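Local coordinates for protein transcriptional regulator, TetR family (Cytophaga hutchinsonii, PDB 3EUP) that probably binds operator DNA through an N-terminal helix-turn-helix domain and regulates transcription, as in other TetR-family regulators, at residues S7-T20 with L37-N51. Sequence-based numbering, arbitrary orientation.
Sequences SKSDRTRQFIIEST and LTEATNLTKGSIYGN
The side-chain amide of N51 is gripped at both ends: N51 ND2 gives one hydrogen bond to S7 O at 3.0 Å, while N51 OD1 accepts from S9 N at 3.1 Å. A second hydrogen bond from N51 ND2, 2.8 Å long, goes to S47 O. This ties the start of helix 10-31 to the end of the helix-turn-helix made by helices 34-41 and 45-48, the second probably being the recognition helix, as in TetR relatives. S9 N lies in the carbonyl plane of the amide, and its hydrogen bond to OD1 is nearly straight (N-H...O 163°); S7 O sits in the amide plane of N51, although ND2 stands above the carbonyl plane of S7. A flipped amide would probably turn its oxygen toward two carbonyls, S7 O and S47 O. The side chains of T12 and N51 cross at about a right angle, bringing T12 CG2 against ND2, and the K8 chain runs alongside G50 O. An alanine in place of N51 would probably leave S9 N and S7 O without their mates and let the approach to helix 10-31 drift from the turn. S7 OG, whose main partner is M3 O, also rests against S47 CA.

Further along, the helices 10-20 and 37-41 cross at 105°, and T41 enters as a knob among F15, I16, S19 and T20. Its OG1, held between the backbone N and the carbonyl carbon (chi1 66°), donates a hydrogen bond to L37 O and accepts from L43 N in an ST turn, turning CG2 against T20 CG2 and I16 CD1. T20 CG2 also meets L37 CD2; F52 and V58 extend this small core. F15 presents its ring edge to T41 O, with CE2 3.2 Å away, while S19 OG lies above one face of that ring, toward its rim, and hydrogen-bonds to F15 O.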
loop_
_atom_site.group_PDB
_atom_site.type_symbol
_atom_site.label_atom_id
_atom_site.label_comp_id
_atom_site.label_asym_id
_atom_site.label_seq_id
_atom_site.Cartn_x
_atom_site.Cartn_y
_atom_site.Cartn_z
ATOM N N SER A 7 -12.628 -36.135 -2.732
ATOM C CA SER A 7 -12.322 -34.932 -1.963
ATOM C C SER A 7 -12.719 -33.670 -2.720
ATOM O O SER A 7 -12.626 -32.577 -2.174
ATOM C CB SER A 7 -10.857 -34.897 -1.565
ATOM O OG SER A 7 -10.049 -34.914 -2.717
ATOM N N LYS A 8 -13.193 -33.828 -3.960
ATOM C CA LYS A 8 -13.818 -32.719 -4.694
ATOM C C LYS A 8 -15.222 -32.456 -4.165
ATOM O O LYS A 8 -16.096 -33.299 -4.292
ATOM C CB LYS A 8 -13.910 -33.022 -6.202
ATOM C CG LYS A 8 -14.628 -31.891 -6.987
ATOM C CD LYS A 8 -14.601 -32.136 -8.490
ATOM C CE LYS A 8 -14.744 -30.835 -9.283
ATOM N NZ LYS A 8 -13.943 -30.898 -10.569
ATOM N N SER A 9 -15.439 -31.282 -3.585
ATOM C CA SER A 9 -16.738 -30.913 -3.010
ATOM C C SER A 9 -16.712 -29.471 -2.513
ATOM O O SER A 9 -15.661 -28.964 -2.179
ATOM C CB SER A 9 -17.107 -31.829 -1.846
ATOM O OG SER A 9 -16.588 -31.355 -0.619
ATOM N N ASP A 10 -17.877 -28.839 -2.420
ATOM C CA ASP A 10 -17.947 -27.427 -1.997
ATOM C C ASP A 10 -17.377 -27.204 -0.603
ATOM O O ASP A 10 -16.776 -26.171 -0.334
ATOM C CB ASP A 10 -19.393 -26.936 -1.995
ATOM C CG ASP A 10 -19.999 -26.862 -3.395
ATOM O OD1 ASP A 10 -19.269 -26.717 -4.392
ATOM O OD2 ASP A 10 -21.230 -26.942 -3.488
ATOM N N ARG A 11 -17.588 -28.160 0.296
ATOM C CA ARG A 11 -17.075 -28.001 1.648
ATOM C C ARG A 11 -15.556 -28.127 1.695
ATOM O O ARG A 11 -14.880 -27.378 2.420
ATOM C CB ARG A 11 -17.733 -28.990 2.612
ATOM C CG ARG A 11 -19.167 -28.660 2.913
ATOM C CD ARG A 11 -19.792 -29.712 3.860
ATOM N NE ARG A 11 -19.750 -30.997 3.200
ATOM C CZ ARG A 11 -19.623 -32.186 3.785
ATOM N NH1 ARG A 11 -19.535 -32.320 5.097
ATOM N NH2 ARG A 11 -19.588 -33.271 3.018
ATOM N N THR A 12 -15.016 -29.065 0.925
ATOM C CA THR A 12 -13.580 -29.245 0.904
ATOM C C THR A 12 -12.929 -28.017 0.280
ATOM O O THR A 12 -11.922 -27.480 0.798
ATOM C CB THR A 12 -13.196 -30.526 0.151
ATOM O OG1 THR A 12 -13.865 -31.625 0.756
ATOM C CG2 THR A 12 -11.706 -30.755 0.234
ATOM N N ARG A 13 -13.542 -27.548 -0.810
ATOM C CA ARG A 13 -13.120 -26.337 -1.492
ATOM C C ARG A 13 -13.092 -25.132 -0.558
ATOM O O ARG A 13 -12.116 -24.383 -0.528
ATOM C CB ARG A 13 -14.038 -26.070 -2.688
ATOM C CG ARG A 13 -13.670 -24.825 -3.475
ATOM C CD ARG A 13 -14.440 -24.733 -4.785
ATOM N NE ARG A 13 -13.994 -23.585 -5.533
ATOM C CZ ARG A 13 -14.312 -22.331 -5.238
ATOM N NH1 ARG A 13 -15.134 -22.049 -4.230
ATOM N NH2 ARG A 13 -13.819 -21.348 -5.972
ATOM N N GLN A 14 -14.146 -24.963 0.219
ATOM C CA GLN A 14 -14.230 -23.859 1.163
ATOM C C GLN A 14 -13.212 -23.964 2.309
ATOM O O GLN A 14 -12.610 -22.970 2.712
ATOM C CB GLN A 14 -15.661 -23.755 1.728
ATOM C CG GLN A 14 -15.884 -22.558 2.635
ATOM C CD GLN A 14 -15.637 -21.225 1.941
ATOM O OE1 GLN A 14 -15.789 -21.092 0.714
ATOM N NE2 GLN A 14 -15.240 -20.216 2.733
ATOM N N PHE A 15 -13.011 -25.166 2.822
ATOM C CA PHE A 15 -11.954 -25.398 3.789
ATOM C C PHE A 15 -10.571 -25.035 3.226
ATOM O O PHE A 15 -9.742 -24.479 3.949
ATOM C CB PHE A 15 -11.947 -26.864 4.268
ATOM C CG PHE A 15 -10.735 -27.212 5.092
ATOM C CD1 PHE A 15 -10.696 -26.919 6.459
ATOM C CD2 PHE A 15 -9.627 -27.821 4.500
ATOM C CE1 PHE A 15 -9.543 -27.208 7.227
ATOM C CE2 PHE A 15 -8.486 -28.122 5.258
ATOM C CZ PHE A 15 -8.442 -27.805 6.630
ATOM N N ILE A 16 -10.311 -25.396 1.962
ATOM C CA ILE A 16 -9.059 -25.061 1.355
ATOM C C ILE A 16 -8.913 -23.543 1.346
ATOM O O ILE A 16 -7.856 -23.031 1.680
ATOM C CB ILE A 16 -8.883 -25.553 -0.127
ATOM C CG1 ILE A 16 -8.958 -27.061 -0.278
ATOM C CG2 ILE A 16 -7.545 -25.086 -0.654
ATOM C CD1 ILE A 16 -8.100 -27.753 0.631
ATOM N N ILE A 17 -9.968 -22.839 0.937
ATOM C CA ILE A 17 -9.920 -21.368 0.812
ATOM C C ILE A 17 -9.618 -20.767 2.172
ATOM O O ILE A 17 -8.677 -19.964 2.325
ATOM C CB ILE A 17 -11.215 -20.788 0.241
ATOM C CG1 ILE A 17 -11.375 -21.189 -1.235
ATOM C CG2 ILE A 17 -11.201 -19.255 0.342
ATOM C CD1 ILE A 17 -12.812 -21.009 -1.813
ATOM N N GLU A 18 -10.377 -21.210 3.169
ATOM C CA GLU A 18 -10.254 -20.707 4.544
ATOM C C GLU A 18 -8.870 -20.928 5.137
ATOM O O GLU A 18 -8.351 -20.054 5.797
ATOM C CB GLU A 18 -11.339 -21.334 5.438
ATOM C CG GLU A 18 -12.672 -20.734 5.092
ATOM C CD GLU A 18 -13.839 -21.358 5.750
ATOM O OE1 GLU A 18 -13.654 -22.179 6.707
ATOM O OE2 GLU A 18 -14.951 -20.992 5.286
ATOM N N SER A 19 -8.278 -22.089 4.869
ATOM C CA SER A 19 -7.002 -22.479 5.457
ATOM C C SER A 19 -5.859 -21.760 4.804
ATOM O O SER A 19 -4.842 -21.485 5.453
ATOM C CB SER A 19 -6.748 -23.974 5.242
ATOM O OG SER A 19 -7.710 -24.713 5.932
ATOM N N THR A 20 -5.977 -21.525 3.498
ATOM C CA THR A 20 -4.838 -21.008 2.772
ATOM C C THR A 20 -4.874 -19.516 2.566
ATOM O O THR A 20 -3.850 -18.957 2.226
ATOM C CB THR A 20 -4.659 -21.658 1.389
ATOM O OG1 THR A 20 -5.777 -21.324 0.549
ATOM C CG2 THR A 20 -4.516 -23.202 1.541
ATOM N N LEU A 37 0.838 -24.936 1.159
ATOM C CA LEU A 37 -0.588 -25.245 1.002
ATOM C C LEU A 37 -1.005 -26.572 1.655
ATOM O O LEU A 37 -2.049 -26.637 2.323
ATOM C CB LEU A 37 -0.984 -25.264 -0.485
ATOM C CG LEU A 37 -0.902 -23.966 -1.298
ATOM C CD1 LEU A 37 -1.494 -24.199 -2.717
ATOM C CD2 LEU A 37 -1.608 -22.831 -0.580
ATOM N N THR A 38 -0.204 -27.620 1.437
ATOM C CA THR A 38 -0.444 -28.911 2.041
ATOM C C THR A 38 -0.235 -28.839 3.560
ATOM O O THR A 38 -0.936 -29.527 4.280
ATOM C CB THR A 38 0.419 -30.045 1.417
ATOM O OG1 THR A 38 1.808 -29.790 1.653
ATOM C CG2 THR A 38 0.186 -30.163 -0.064
ATOM N N GLU A 39 0.701 -28.017 4.055
ATOM C CA GLU A 39 0.833 -27.845 5.507
ATOM C C GLU A 39 -0.362 -27.102 6.089
ATOM O O GLU A 39 -0.907 -27.509 7.098
ATOM C CB GLU A 39 2.095 -27.093 5.916
ATOM C CG GLU A 39 3.405 -27.867 5.775
ATOM C CD GLU A 39 4.627 -27.044 6.274
ATOM O OE1 GLU A 39 4.419 -25.932 6.854
ATOM O OE2 GLU A 39 5.782 -27.528 6.118
ATOM N N ALA A 40 -0.764 -26.017 5.450
ATOM C CA ALA A 40 -1.911 -25.191 5.914
ATOM C C ALA A 40 -3.232 -25.987 5.938
ATOM O O ALA A 40 -4.020 -25.835 6.860
ATOM C CB ALA A 40 -2.060 -23.946 5.043
ATOM N N THR A 41 -3.431 -26.855 4.950
ATOM C CA THR A 41 -4.673 -27.599 4.831
ATOM C C THR A 41 -4.609 -28.976 5.526
ATOM O O THR A 41 -5.641 -29.585 5.803
ATOM C CB THR A 41 -5.025 -27.820 3.330
ATOM O OG1 THR A 41 -4.034 -28.676 2.719
ATOM C CG2 THR A 41 -5.121 -26.478 2.581
ATOM N N ASN A 42 -3.397 -29.473 5.780
ATOM C CA ASN A 42 -3.151 -30.890 6.097
ATOM C C ASN A 42 -3.777 -31.857 5.066
ATOM O O ASN A 42 -4.260 -32.911 5.445
ATOM C CB ASN A 42 -3.638 -31.264 7.527
ATOM C CG ASN A 42 -2.948 -32.517 8.075
ATOM O OD1 ASN A 42 -1.774 -32.716 7.830
ATOM N ND2 ASN A 42 -3.682 -33.373 8.809
ATOM N N LEU A 43 -3.794 -31.470 3.792
ATOM C CA LEU A 43 -4.348 -32.288 2.715
ATOM C C LEU A 43 -3.292 -32.543 1.690
ATOM O O LEU A 43 -2.354 -31.770 1.567
ATOM C CB LEU A 43 -5.496 -31.576 1.989
ATOM C CG LEU A 43 -6.724 -31.210 2.808
ATOM C CD1 LEU A 43 -7.822 -30.648 1.916
ATOM C CD2 LEU A 43 -7.219 -32.391 3.536
ATOM N N THR A 44 -3.474 -33.587 0.900
ATOM C CA THR A 44 -2.505 -33.902 -0.156
ATOM C C THR A 44 -2.655 -32.960 -1.333
ATOM O O THR A 44 -3.700 -32.355 -1.532
ATOM C CB THR A 44 -2.687 -35.308 -0.674
ATOM O OG1 THR A 44 -4.011 -35.445 -1.187
ATOM C CG2 THR A 44 -2.528 -36.311 0.468
ATOM N N LYS A 45 -1.589 -32.856 -2.121
ATOM C CA LYS A 45 -1.617 -32.132 -3.383
ATOM C C LYS A 45 -2.799 -32.556 -4.240
ATOM O O LYS A 45 -3.387 -31.742 -4.947
ATOM C CB LYS A 45 -0.325 -32.396 -4.144
ATOM C CG LYS A 45 -0.303 -31.778 -5.542
ATOM C CD LYS A 45 1.056 -31.917 -6.245
ATOM C CE LYS A 45 0.872 -32.093 -7.761
ATOM N NZ LYS A 45 2.091 -31.749 -8.562
ATOM N N GLY A 46 -3.103 -33.848 -4.203
ATOM C CA GLY A 46 -4.237 -34.420 -4.914
ATOM C C GLY A 46 -5.591 -33.898 -4.481
ATOM O O GLY A 46 -6.446 -33.650 -5.327
ATOM N N SER A 47 -5.808 -33.735 -3.171
ATOM C CA SER A 47 -7.054 -33.147 -2.694
ATOM C C SER A 47 -7.158 -31.683 -3.085
ATOM O O SER A 47 -8.198 -31.237 -3.540
ATOM C CB SER A 47 -7.191 -33.277 -1.179
ATOM O OG SER A 47 -7.148 -34.630 -0.817
ATOM N N ILE A 48 -6.092 -30.926 -2.889
ATOM C CA ILE A 48 -6.106 -29.516 -3.236
ATOM C C ILE A 48 -6.420 -29.339 -4.737
ATOM O O ILE A 48 -7.377 -28.665 -5.122
ATOM C CB ILE A 48 -4.780 -28.874 -2.887
ATOM C CG1 ILE A 48 -4.593 -28.818 -1.366
ATOM C CG2 ILE A 48 -4.700 -27.472 -3.477
ATOM C CD1 ILE A 48 -3.223 -28.352 -0.922
ATOM N N TYR A 49 -5.665 -30.013 -5.593
ATOM C CA TYR A 49 -5.838 -29.781 -7.026
ATOM C C TYR A 49 -6.930 -30.634 -7.656
ATOM O O TYR A 49 -7.102 -30.626 -8.861
ATOM C CB TYR A 49 -4.486 -29.812 -7.759
ATOM C CG TYR A 49 -3.620 -28.617 -7.338
ATOM C CD1 TYR A 49 -4.135 -27.301 -7.333
ATOM C CD2 TYR A 49 -2.306 -28.794 -6.914
ATOM C CE1 TYR A 49 -3.340 -26.191 -6.922
ATOM C CE2 TYR A 49 -1.506 -27.703 -6.503
ATOM C CZ TYR A 49 -2.022 -26.409 -6.512
ATOM O OH TYR A 49 -1.223 -25.358 -6.098
ATOM N N GLY A 50 -7.703 -31.317 -6.825
ATOM C CA GLY A 50 -8.972 -31.890 -7.240
ATOM C C GLY A 50 -10.128 -30.928 -7.020
ATOM O O GLY A 50 -11.240 -31.188 -7.463
ATOM N N ASN A 51 -9.875 -29.829 -6.316
ATOM C CA ASN A 51 -10.876 -28.771 -6.117
ATOM C C ASN A 51 -10.552 -27.491 -6.890
ATOM O O ASN A 51 -11.428 -26.671 -7.137
ATOM C CB ASN A 51 -10.984 -28.443 -4.630
ATOM C CG ASN A 51 -11.650 -29.527 -3.876
ATOM O OD1 ASN A 51 -12.880 -29.615 -3.861
ATOM N ND2 ASN A 51 -10.852 -30.407 -3.280
#